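Local coordinates for protein Cj0977 (Campylobacter jejuni, PDB 3BNV) that is of unknown biochemical function but serves as a sigma28-regulated, nonflagellar virulence protein, built as a two-chain assembly of hot-dog folds, at residues S34-I39 with A74-Q79; G63-A68 with L100-V105; C94-P99 with K133-T138; L106-H111 with V123-H128. All blocks are in the same frame, centred on the assembly; numbering follows the deposited sequence.

How the interactions relate
The four contacts describe one hot-dog fold, in which an antiparallel sheet curls round the helix 67-82. Interaction 4 forms the mid-sheet hairpin, and interaction 3 (centres about 9 Å apart) adds the next strand pair; strands 120-129 and 132-143 are neighbours, with a probable hydrogen bond from Val125 N to Gly137 O, 2.7 Å. Interaction 1 places the helix against the opposite end of the sheet, its centre about 10 Å from that of interaction 4, and Ala74 CB lies 3.5 Å from Phe135 CE2. Interaction 2 pairs the chain entering helix 67-82 with the loop between strands 87-96 and 105-112, Leu64 CD1 lying 3.6 Å from Pro99 CB. Interactions 1-3 also touch the second subunit.

Interaction 1. Residues S34-I39 with A74-Q79; sequences SLAGTI and ANYVAQ
Ile39 lies across the ring of Tyr76 and makes the tight part of this contact. Its CD1 sits over one ring face, displaced toward the rim, 3.8 Å from the ring centroid and 18° off the normal, a CH-pi contact. CG1 touches further out, 3.6 Å from Tyr76 CZ. It gets there because it stands anti to the carbonyl carbon of Ile39 (chi1 -47°). The tyrosine holds CG anti to its backbone N (chi1 -175°), which places CG on the side of residues 36-39. Backbone groups there border the ring: Gly37 O lies near the ring plane, 3.3 Å from Tyr76 CE1, and Ala36 O reaches the same edge. Ala36 CB meets the root of the ring, 4.1 Å from Tyr76 CD1.

Packing is looser beyond: Ile39 CD1 comes 4.1 Å from Val77 CA and no closer than 4.4 Å to Val77 CB, and Thr38 turns its side chain away. At the phenol tip a water makes a polar bridge, accepting from Ile39 N at 2.8 Å and bonding Tyr76 OH at 2.6 Å.

The central helix of the hot-dog fold thus meets the first strand, while Phe66 of the second subunit packs on Tyr76. The chemistry is that of a ring with an aliphatic group over one face, carbonyl oxygens at its edge, and a hydroxyl bridged by water to the strand.

Interaction 2. Residues G63-A68 with L100-V105; sequences GLIFDA and LKLGDV
Gly63 O receives the N-H of Leu102 at 2.7 Å, in the carbonyl plane and with an N-H...O angle of 153°. The same oxygen is approached by Lys101 CA at 3.5 Å in a CA-H...O contact. A second backbone bond runs the other way, from Ile65 N to Leu100 O at 3.3 Å; here the donor stands 41° above the carbonyl plane. Together the two bonds frame a single bridge between Leu64 and Lys101, a minimal piece of beta pairing between two loops.

Ile65 packs beside this bridge. Its CB rests on Leu100 CB, 3.9 Å away. CG1 stands anti to the carbonyl carbon (chi1 -59°), where it comes 3.7 Å from Leu102 N, and CD1 continues alongside Leu102, 4.2 Å from its CB. On the same side, Leu102 CB also lies against Gly63, 3.6 Å from Gly63 O. The chain at 101-104 is a type II beta turn with Gly103 at its third position. The turn is closed by Asp104 N binding Lys101 O, and the carboxylate of Asp104 reaches back so that OD2 takes Lys101 N at 3.1 Å from above the carboxylate plane.

Thr53 OG1 binds the turn from outside, at Gly103 N and Asp104 O. Leu64 packs on Ile148, and Lys101 makes a cation-pi contact with Phe149, both of the second subunit. The pairing therefore ties the approach to the central helix 67-82 to the connection between strands 87-96 and 105-112.

Interaction 3. Residues C94-P99 with K133-T138; sequences CFFYAP and KMFEGT
Tyr97 reaches back over the 133-138 strand from the point where its own strand has ended. Its CB lies 3.5 Å from Met134 O, which also accepts Tyr97 N. CG stands anti to the carbonyl carbon (chi1 -57°), and from there the ring passes obliquely over the backbone, CD2 being 3.6 Å from Met134 C. CE2 meets Lys133 CD at 3.7 Å and comes still closer to Glu136 CB. At the tip, OH donates to Glu136 OE1 at 2.6 Å from above the carboxylate plane; Lys133 NZ donates to the same oxygen from the opposite face, in a salt bridge of 2.8 Å, so OE1 is held from both faces of the carboxylate plane.

The backbones pair antiparallel, Phe95 and Glu136 forming the hydrogen-bonded pair. This sets the strand of the hot-dog sheet that is outermost within this chain; through Cys94 and Phe95 the sheet runs on into the second subunit. A classic beta bulge, Met134 and Phe135 opposite Gly127, interrupts the neighbouring ladder.

The other face is apolar and turns to helix 67-82. Phe96 and Phe135 lie side by side, planes 55° apart, and Cys94 SG stands at the edge of the Phe135 ring, 4.9 Å from its centroid.

Interaction 4. Residues L106-H111 with V123-H128; sequences LELEAH and VKVVGH
Glu107 and His128, Glu109 and Val126, and His111 and Lys124 are the three hydrogen-bonded pairs of this antiparallel hairpin, and each pair is joined by two backbone bonds. Glu107 N to His128 O is the shortest of the six at 2.7 Å. Between them, in the non-hydrogen-bonded pairs, CA-H groups lean on carbonyl oxygens, as where Ala110 CA stands 3.2 Å from Lys124 O.

Apolar contacts belong to the face carrying Leu108, Ala110 and Val125. Ala110 CB lies 3.8 Å from Val123 CG1 and 4.3 Å from Val125 CG2, while Leu108 CD2 only just reaches Val125 CG1. At the end of the ladder Leu106 holds CG anti to its backbone N (chi1 178°), and its CD1 lies 3.5 Å from His128 O and 3.9 Å from Gly127 C.

Glu107, Glu109, His111, Lys124 and His128 share the other face with Val126, whose CG1 lies 4.3 Å from Glu109 CB. Glu109 OE1 and His128 ND1 are 5.6 Å apart, so any attraction would be weak and depend on the histidine's charge.

Backbone bonding thus carries the pairing, and the side chains divide the sheet into an apolar face toward helix 67-82 and a mostly polar outer one.

Interaction 1. Residues S34-I39 with A74-Q79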
# COMPACT_ATOMS: atom_id res chain seq x y z
N SER A 34 1.69 -13.29 -1.18
CA SER A 34 1.14 -13.30 -2.54
C SER A 34 0.70 -11.90 -2.94
O SER A 34 0.45 -11.64 -4.13
CB SER A 34 -0.10 -14.19 -2.61
OG SER A 34 0.24 -15.56 -2.45
N LEU A 35 0.57 -11.01 -1.95
CA LEU A 35 0.07 -9.65 -2.18
C LEU A 35 1.18 -8.63 -1.97
O LEU A 35 1.14 -7.53 -2.54
CB LEU A 35 -1.06 -9.31 -1.21
CG LEU A 35 -2.36 -10.13 -1.11
CD1 LEU A 35 -3.15 -9.63 0.06
CD2 LEU A 35 -3.20 -10.00 -2.37
N ALA A 36 2.17 -8.97 -1.14
CA ALA A 36 3.22 -8.01 -0.84
C ALA A 36 4.58 -8.43 -1.38
O ALA A 36 5.55 -7.70 -1.27
CB ALA A 36 3.30 -7.77 0.66
N GLY A 37 4.66 -9.61 -1.98
CA GLY A 37 5.93 -10.07 -2.51
C GLY A 37 6.66 -10.99 -1.55
O GLY A 37 6.18 -11.27 -0.43
N THR A 38 7.81 -11.47 -1.99
CA THR A 38 8.65 -12.35 -1.21
C THR A 38 10.05 -11.76 -1.00
O THR A 38 10.64 -11.21 -1.92
CB THR A 38 8.83 -13.66 -1.93
OG1 THR A 38 7.55 -14.28 -2.06
CG2 THR A 38 9.76 -14.55 -1.20
N ILE A 39 10.56 -11.87 0.21
CA ILE A 39 11.90 -11.39 0.52
C ILE A 39 12.89 -12.43 0.04
O ILE A 39 12.75 -13.61 0.31
CB ILE A 39 12.08 -11.17 2.01
CG1 ILE A 39 10.90 -10.39 2.57
CG2 ILE A 39 13.38 -10.44 2.29
CD1 ILE A 39 10.79 -8.97 2.03
N ALA A 74 6.92 -2.34 -1.22
CA ALA A 74 7.94 -1.46 -0.67
C ALA A 74 7.89 -1.44 0.87
O ALA A 74 8.92 -1.42 1.56
CB ALA A 74 7.77 -0.09 -1.23
N ASN A 75 6.68 -1.43 1.39
CA ASN A 75 6.44 -1.44 2.80
C ASN A 75 7.04 -2.71 3.42
O ASN A 75 7.72 -2.69 4.47
CB ASN A 75 4.93 -1.33 3.00
CG ASN A 75 4.51 -1.25 4.45
OD1 ASN A 75 5.30 -1.48 5.38
ND2 ASN A 75 3.24 -0.96 4.65
N TYR A 76 6.85 -3.83 2.76
CA TYR A 76 7.37 -5.09 3.26
C TYR A 76 8.91 -5.13 3.22
O TYR A 76 9.55 -5.36 4.24
CB TYR A 76 6.69 -6.22 2.50
CG TYR A 76 6.99 -7.63 2.92
CD1 TYR A 76 7.08 -8.63 1.98
CD2 TYR A 76 7.14 -7.97 4.24
CE1 TYR A 76 7.34 -9.94 2.35
CE2 TYR A 76 7.41 -9.29 4.62
CZ TYR A 76 7.51 -10.26 3.67
OH TYR A 76 7.76 -11.57 4.01
N VAL A 77 9.51 -4.88 2.07
CA VAL A 77 10.97 -4.92 1.99
C VAL A 77 11.66 -3.83 2.86
O VAL A 77 12.75 -4.05 3.39
CB VAL A 77 11.49 -4.92 0.53
CG1 VAL A 77 11.47 -3.54 -0.05
CG2 VAL A 77 12.86 -5.43 0.48
N ALA A 78 11.04 -2.67 3.04
CA ALA A 78 11.58 -1.71 4.01
C ALA A 78 11.68 -2.31 5.40
O ALA A 78 12.71 -2.22 6.07
CB ALA A 78 10.73 -0.46 4.09
N GLN A 79 10.60 -2.92 5.86
CA GLN A 79 10.65 -3.53 7.17
C GLN A 79 11.63 -4.68 7.21
O GLN A 79 12.31 -4.87 8.20
CB GLN A 79 9.28 -4.00 7.63
CG GLN A 79 8.28 -2.87 7.83
CD GLN A 79 7.15 -3.29 8.72
OE1 GLN A 79 7.35 -3.49 9.91
NE2 GLN A 79 5.97 -3.46 8.17
O HOH W 1 9.27 -13.01 2.41

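Interaction 2. Residues G63-A68 with L100-V105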
# COMPACT_ATOMS: atom_id res chain seq x y z
N GLY A 63 -5.44 -4.82 -17.26
CA GLY A 63 -4.20 -5.32 -16.67
C GLY A 63 -3.44 -4.29 -15.86
O GLY A 63 -2.30 -4.52 -15.48
N LEU A 64 -4.06 -3.16 -15.57
CA LEU A 64 -3.39 -2.12 -14.82
C LEU A 64 -3.41 -2.53 -13.34
O LEU A 64 -4.44 -2.93 -12.81
CB LEU A 64 -4.08 -0.78 -15.04
CG LEU A 64 -3.62 0.41 -14.21
CD1 LEU A 64 -2.32 0.90 -14.75
CD2 LEU A 64 -4.69 1.51 -14.26
N ILE A 65 -2.25 -2.44 -12.70
CA ILE A 65 -2.07 -2.89 -11.35
C ILE A 65 -2.23 -1.72 -10.39
O ILE A 65 -1.53 -0.71 -10.52
CB ILE A 65 -0.66 -3.49 -11.20
CG1 ILE A 65 -0.50 -4.65 -12.18
CG2 ILE A 65 -0.42 -3.99 -9.81
CD1 ILE A 65 -1.17 -5.98 -11.75
N PHE A 66 -3.13 -1.86 -9.42
CA PHE A 66 -3.37 -0.82 -8.44
C PHE A 66 -2.07 -0.45 -7.79
O PHE A 66 -1.35 -1.33 -7.31
CB PHE A 66 -4.31 -1.34 -7.38
CG PHE A 66 -4.91 -0.28 -6.52
CD1 PHE A 66 -4.91 -0.43 -5.13
CD2 PHE A 66 -5.52 0.83 -7.08
CE1 PHE A 66 -5.51 0.52 -4.32
CE2 PHE A 66 -6.11 1.79 -6.28
CZ PHE A 66 -6.10 1.64 -4.90
N ASP A 67 -1.77 0.84 -7.73
CA ASP A 67 -0.47 1.30 -7.25
C ASP A 67 -0.16 0.87 -5.81
O ASP A 67 1.01 0.63 -5.47
CB ASP A 67 -0.37 2.81 -7.41
CG ASP A 67 -0.36 3.26 -8.88
OD1 ASP A 67 -1.29 3.99 -9.33
OD2 ASP A 67 0.60 2.91 -9.60
N ALA A 68 -1.17 0.75 -4.97
CA ALA A 68 -0.96 0.38 -3.58
C ALA A 68 -0.22 -0.93 -3.40
O ALA A 68 0.47 -1.13 -2.39
CB ALA A 68 -2.26 0.34 -2.84
N LEU A 100 2.55 -0.49 -13.01
CA LEU A 100 2.82 -1.86 -13.43
C LEU A 100 1.70 -2.42 -14.30
O LEU A 100 0.56 -1.94 -14.26
CB LEU A 100 3.03 -2.77 -12.23
CG LEU A 100 4.50 -2.79 -11.83
CD1 LEU A 100 4.94 -1.43 -11.32
CD2 LEU A 100 4.77 -3.83 -10.78
N LYS A 101 2.04 -3.43 -15.09
CA LYS A 101 1.14 -4.10 -15.97
C LYS A 101 1.07 -5.56 -15.51
O LYS A 101 2.09 -6.14 -15.13
CB LYS A 101 1.69 -4.00 -17.40
CG LYS A 101 0.88 -4.72 -18.44
CD LYS A 101 0.57 -3.82 -19.63
CE LYS A 101 1.60 -3.92 -20.74
NZ LYS A 101 1.29 -2.93 -21.81
N LEU A 102 -0.13 -6.16 -15.52
CA LEU A 102 -0.26 -7.57 -15.14
C LEU A 102 0.70 -8.42 -15.94
O LEU A 102 0.76 -8.31 -17.16
CB LEU A 102 -1.70 -8.06 -15.36
CG LEU A 102 -2.00 -9.52 -15.09
CD1 LEU A 102 -1.64 -9.94 -13.70
CD2 LEU A 102 -3.45 -9.77 -15.32
N GLY A 103 1.46 -9.26 -15.25
CA GLY A 103 2.53 -10.04 -15.88
C GLY A 103 3.92 -9.52 -15.54
O GLY A 103 4.91 -10.24 -15.66
N ASP A 104 4.01 -8.26 -15.15
CA ASP A 104 5.30 -7.70 -14.75
C ASP A 104 5.76 -8.31 -13.44
O ASP A 104 4.94 -8.61 -12.57
CB ASP A 104 5.22 -6.18 -14.58
CG ASP A 104 5.32 -5.44 -15.90
OD1 ASP A 104 5.78 -6.06 -16.89
OD2 ASP A 104 4.95 -4.25 -15.96
N VAL A 105 7.06 -8.49 -13.28
CA VAL A 105 7.57 -8.71 -11.95
C VAL A 105 8.44 -7.55 -11.50
O VAL A 105 9.35 -7.11 -12.18
CB VAL A 105 8.23 -10.11 -11.76
CG1 VAL A 105 8.20 -10.89 -13.01
CG2 VAL A 105 9.64 -9.99 -11.18

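Interaction 3. Residues C94-P99 with K133-T138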
# COMPACT_ATOMS: atom_id res chain seq x y z
N CYS A 94 6.67 8.60 -1.42
CA CYS A 94 6.91 7.77 -2.62
C CYS A 94 6.70 8.49 -3.94
O CYS A 94 5.87 9.39 -4.04
CB CYS A 94 6.01 6.54 -2.66
SG CYS A 94 5.93 5.63 -1.15
N PHE A 95 7.46 8.04 -4.94
CA PHE A 95 7.23 8.38 -6.34
C PHE A 95 6.90 7.10 -7.12
O PHE A 95 7.61 6.10 -7.01
CB PHE A 95 8.48 9.04 -6.97
CG PHE A 95 8.89 10.31 -6.29
CD1 PHE A 95 8.33 11.52 -6.67
CD2 PHE A 95 9.81 10.29 -5.23
CE1 PHE A 95 8.69 12.69 -6.02
CE2 PHE A 95 10.17 11.46 -4.58
CZ PHE A 95 9.62 12.65 -4.97
N PHE A 96 5.83 7.16 -7.89
CA PHE A 96 5.45 6.10 -8.80
C PHE A 96 5.66 6.57 -10.21
O PHE A 96 4.79 7.22 -10.76
CB PHE A 96 3.96 5.82 -8.64
CG PHE A 96 3.57 5.42 -7.25
CD1 PHE A 96 3.20 6.37 -6.32
CD2 PHE A 96 3.55 4.11 -6.89
CE1 PHE A 96 2.82 5.99 -5.06
CE2 PHE A 96 3.17 3.73 -5.64
CZ PHE A 96 2.80 4.67 -4.72
N TYR A 97 6.78 6.22 -10.82
CA TYR A 97 7.13 6.78 -12.14
C TYR A 97 6.29 6.22 -13.27
O TYR A 97 6.07 6.87 -14.27
CB TYR A 97 8.61 6.55 -12.44
CG TYR A 97 9.55 7.12 -11.41
CD1 TYR A 97 9.57 8.48 -11.15
CD2 TYR A 97 10.41 6.30 -10.71
CE1 TYR A 97 10.43 9.02 -10.20
CE2 TYR A 97 11.28 6.83 -9.75
CZ TYR A 97 11.29 8.19 -9.50
OH TYR A 97 12.15 8.74 -8.57
N ALA A 98 5.83 4.99 -13.11
CA ALA A 98 5.03 4.35 -14.14
C ALA A 98 4.27 3.22 -13.48
O ALA A 98 4.77 2.57 -12.57
CB ALA A 98 5.91 3.82 -15.21
N PRO A 99 3.04 2.96 -13.94
CA PRO A 99 2.28 1.88 -13.30
C PRO A 99 2.71 0.54 -13.82
O PRO A 99 3.19 0.44 -14.94
CB PRO A 99 0.86 2.16 -13.76
CG PRO A 99 1.05 2.76 -15.12
CD PRO A 99 2.29 3.59 -15.04
N LYS A 133 13.47 1.78 -13.83
CA LYS A 133 13.10 2.19 -12.49
C LYS A 133 11.66 2.71 -12.49
O LYS A 133 11.33 3.66 -13.16
CB LYS A 133 14.08 3.24 -11.95
CG LYS A 133 13.77 3.68 -10.54
CD LYS A 133 14.44 5.01 -10.20
CE LYS A 133 15.88 4.80 -9.76
NZ LYS A 133 16.46 5.87 -8.86
N MSE A 134 10.80 2.05 -11.74
CA MSE A 134 9.35 2.30 -11.73
C MSE A 134 8.92 3.05 -10.47
O MSE A 134 7.90 3.75 -10.46
CB MSE A 134 8.58 0.97 -11.66
CG MSE A 134 8.89 -0.03 -12.72
SE MSE A 134 8.44 0.47 -14.59
CE MSE A 134 6.48 0.09 -14.57
N PHE A 135 9.65 2.83 -9.39
CA PHE A 135 9.23 3.30 -8.11
C PHE A 135 10.43 3.68 -7.24
O PHE A 135 11.48 3.02 -7.27
CB PHE A 135 8.34 2.24 -7.42
CG PHE A 135 8.08 2.50 -5.98
CD1 PHE A 135 6.98 3.25 -5.58
CD2 PHE A 135 8.91 2.00 -5.00
CE1 PHE A 135 6.70 3.51 -4.21
CE2 PHE A 135 8.64 2.25 -3.62
CZ PHE A 135 7.53 3.01 -3.23
N GLU A 136 10.25 4.74 -6.47
CA GLU A 136 11.31 5.23 -5.59
C GLU A 136 10.62 5.80 -4.34
O GLU A 136 9.63 6.52 -4.44
CB GLU A 136 12.13 6.28 -6.35
CG GLU A 136 13.44 6.67 -5.71
CD GLU A 136 14.54 7.05 -6.72
OE1 GLU A 136 14.25 7.29 -7.92
OE2 GLU A 136 15.71 7.10 -6.30
N GLY A 137 11.13 5.46 -3.16
CA GLY A 137 10.50 5.95 -1.96
C GLY A 137 11.32 5.89 -0.68
O GLY A 137 12.26 5.10 -0.56
N THR A 138 10.95 6.73 0.27
CA THR A 138 11.53 6.67 1.60
C THR A 138 10.47 6.25 2.59
O THR A 138 9.39 6.85 2.64
CB THR A 138 12.03 8.02 2.07
OG1 THR A 138 13.03 8.52 1.17
CG2 THR A 138 12.66 7.85 3.42
O HOH W 2 5.42 2.36 -10.21

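Interaction 4. Residues L106-H111 with V123-H128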
# COMPACT_ATOMS: atom_id res chain seq x y z
N LEU A 106 8.12 -7.03 -10.33
CA LEU A 106 8.82 -5.91 -9.76
C LEU A 106 9.96 -6.40 -8.88
O LEU A 106 9.79 -7.33 -8.07
CB LEU A 106 7.84 -5.11 -8.94
CG LEU A 106 8.33 -3.88 -8.18
CD1 LEU A 106 8.66 -2.77 -9.16
CD2 LEU A 106 7.22 -3.46 -7.25
N GLU A 107 11.12 -5.78 -9.04
CA GLU A 107 12.28 -6.11 -8.23
C GLU A 107 12.59 -4.93 -7.27
O GLU A 107 12.92 -3.84 -7.71
CB GLU A 107 13.45 -6.43 -9.15
CG GLU A 107 13.16 -7.60 -10.04
CD GLU A 107 14.32 -7.98 -10.98
OE1 GLU A 107 14.11 -7.90 -12.24
OE2 GLU A 107 15.43 -8.36 -10.45
N LEU A 108 12.46 -5.15 -5.97
CA LEU A 108 12.69 -4.07 -5.00
C LEU A 108 14.00 -4.24 -4.22
O LEU A 108 14.37 -5.34 -3.86
CB LEU A 108 11.50 -3.95 -4.05
CG LEU A 108 10.12 -3.87 -4.70
CD1 LEU A 108 9.51 -5.23 -5.04
CD2 LEU A 108 9.15 -3.09 -3.84
N GLU A 109 14.69 -3.14 -3.98
CA GLU A 109 15.83 -3.14 -3.06
C GLU A 109 15.61 -2.07 -2.01
O GLU A 109 15.14 -0.97 -2.32
CB GLU A 109 17.15 -2.86 -3.76
CG GLU A 109 17.52 -3.90 -4.74
CD GLU A 109 18.85 -3.61 -5.40
OE1 GLU A 109 18.98 -3.92 -6.61
OE2 GLU A 109 19.77 -3.10 -4.72
N ALA A 110 15.96 -2.38 -0.77
CA ALA A 110 15.80 -1.44 0.35
C ALA A 110 17.11 -1.26 1.10
O ALA A 110 17.79 -2.24 1.40
CB ALA A 110 14.72 -1.95 1.30
N HIS A 111 17.46 -0.02 1.40
CA HIS A 111 18.69 0.27 2.14
C HIS A 111 18.34 1.22 3.25
O HIS A 111 17.77 2.29 3.00
CB HIS A 111 19.71 0.94 1.25
CG HIS A 111 20.12 0.12 0.07
ND1 HIS A 111 21.26 -0.67 0.08
CD2 HIS A 111 19.58 -0.01 -1.16
CE1 HIS A 111 21.39 -1.27 -1.09
NE2 HIS A 111 20.39 -0.87 -1.87
N VAL A 123 14.34 4.38 5.46
CA VAL A 123 14.70 3.34 4.51
C VAL A 123 14.44 3.78 3.08
O VAL A 123 13.34 4.24 2.75
CB VAL A 123 13.91 2.06 4.81
CG1 VAL A 123 14.25 0.96 3.77
CG2 VAL A 123 14.19 1.59 6.23
N LYS A 124 15.44 3.65 2.23
CA LYS A 124 15.33 4.06 0.84
C LYS A 124 14.94 2.81 0.04
O LYS A 124 15.63 1.78 0.11
CB LYS A 124 16.67 4.66 0.40
CG LYS A 124 16.57 5.93 -0.40
CD LYS A 124 15.67 5.71 -1.65
CE LYS A 124 15.58 6.96 -2.57
NZ LYS A 124 14.43 7.87 -2.21
N VAL A 125 13.81 2.85 -0.65
CA VAL A 125 13.36 1.72 -1.46
C VAL A 125 13.29 2.11 -2.94
O VAL A 125 12.88 3.23 -3.28
CB VAL A 125 11.97 1.25 -1.04
CG1 VAL A 125 11.65 -0.10 -1.68
CG2 VAL A 125 11.84 1.17 0.49
N VAL A 126 13.66 1.19 -3.81
CA VAL A 126 13.70 1.45 -5.23
C VAL A 126 13.11 0.22 -5.91
O VAL A 126 13.37 -0.89 -5.48
CB VAL A 126 15.15 1.65 -5.70
CG1 VAL A 126 15.69 0.38 -6.24
CG2 VAL A 126 15.22 2.68 -6.74
N GLY A 127 12.28 0.41 -6.94
CA GLY A 127 11.67 -0.73 -7.65
C GLY A 127 11.94 -0.71 -9.15
O GLY A 127 11.87 0.33 -9.80
N HIS A 128 12.23 -1.88 -9.72
CA HIS A 128 12.50 -1.99 -11.13
C HIS A 128 11.60 -3.03 -11.78
O HIS A 128 11.27 -4.04 -11.16
CB HIS A 128 13.94 -2.46 -11.36
CG HIS A 128 14.95 -1.37 -11.25
ND1 HIS A 128 15.61 -1.08 -10.07
CD2 HIS A 128 15.42 -0.49 -12.17
CE1 HIS A 128 16.45 -0.08 -10.28
NE2 HIS A 128 16.35 0.30 -11.54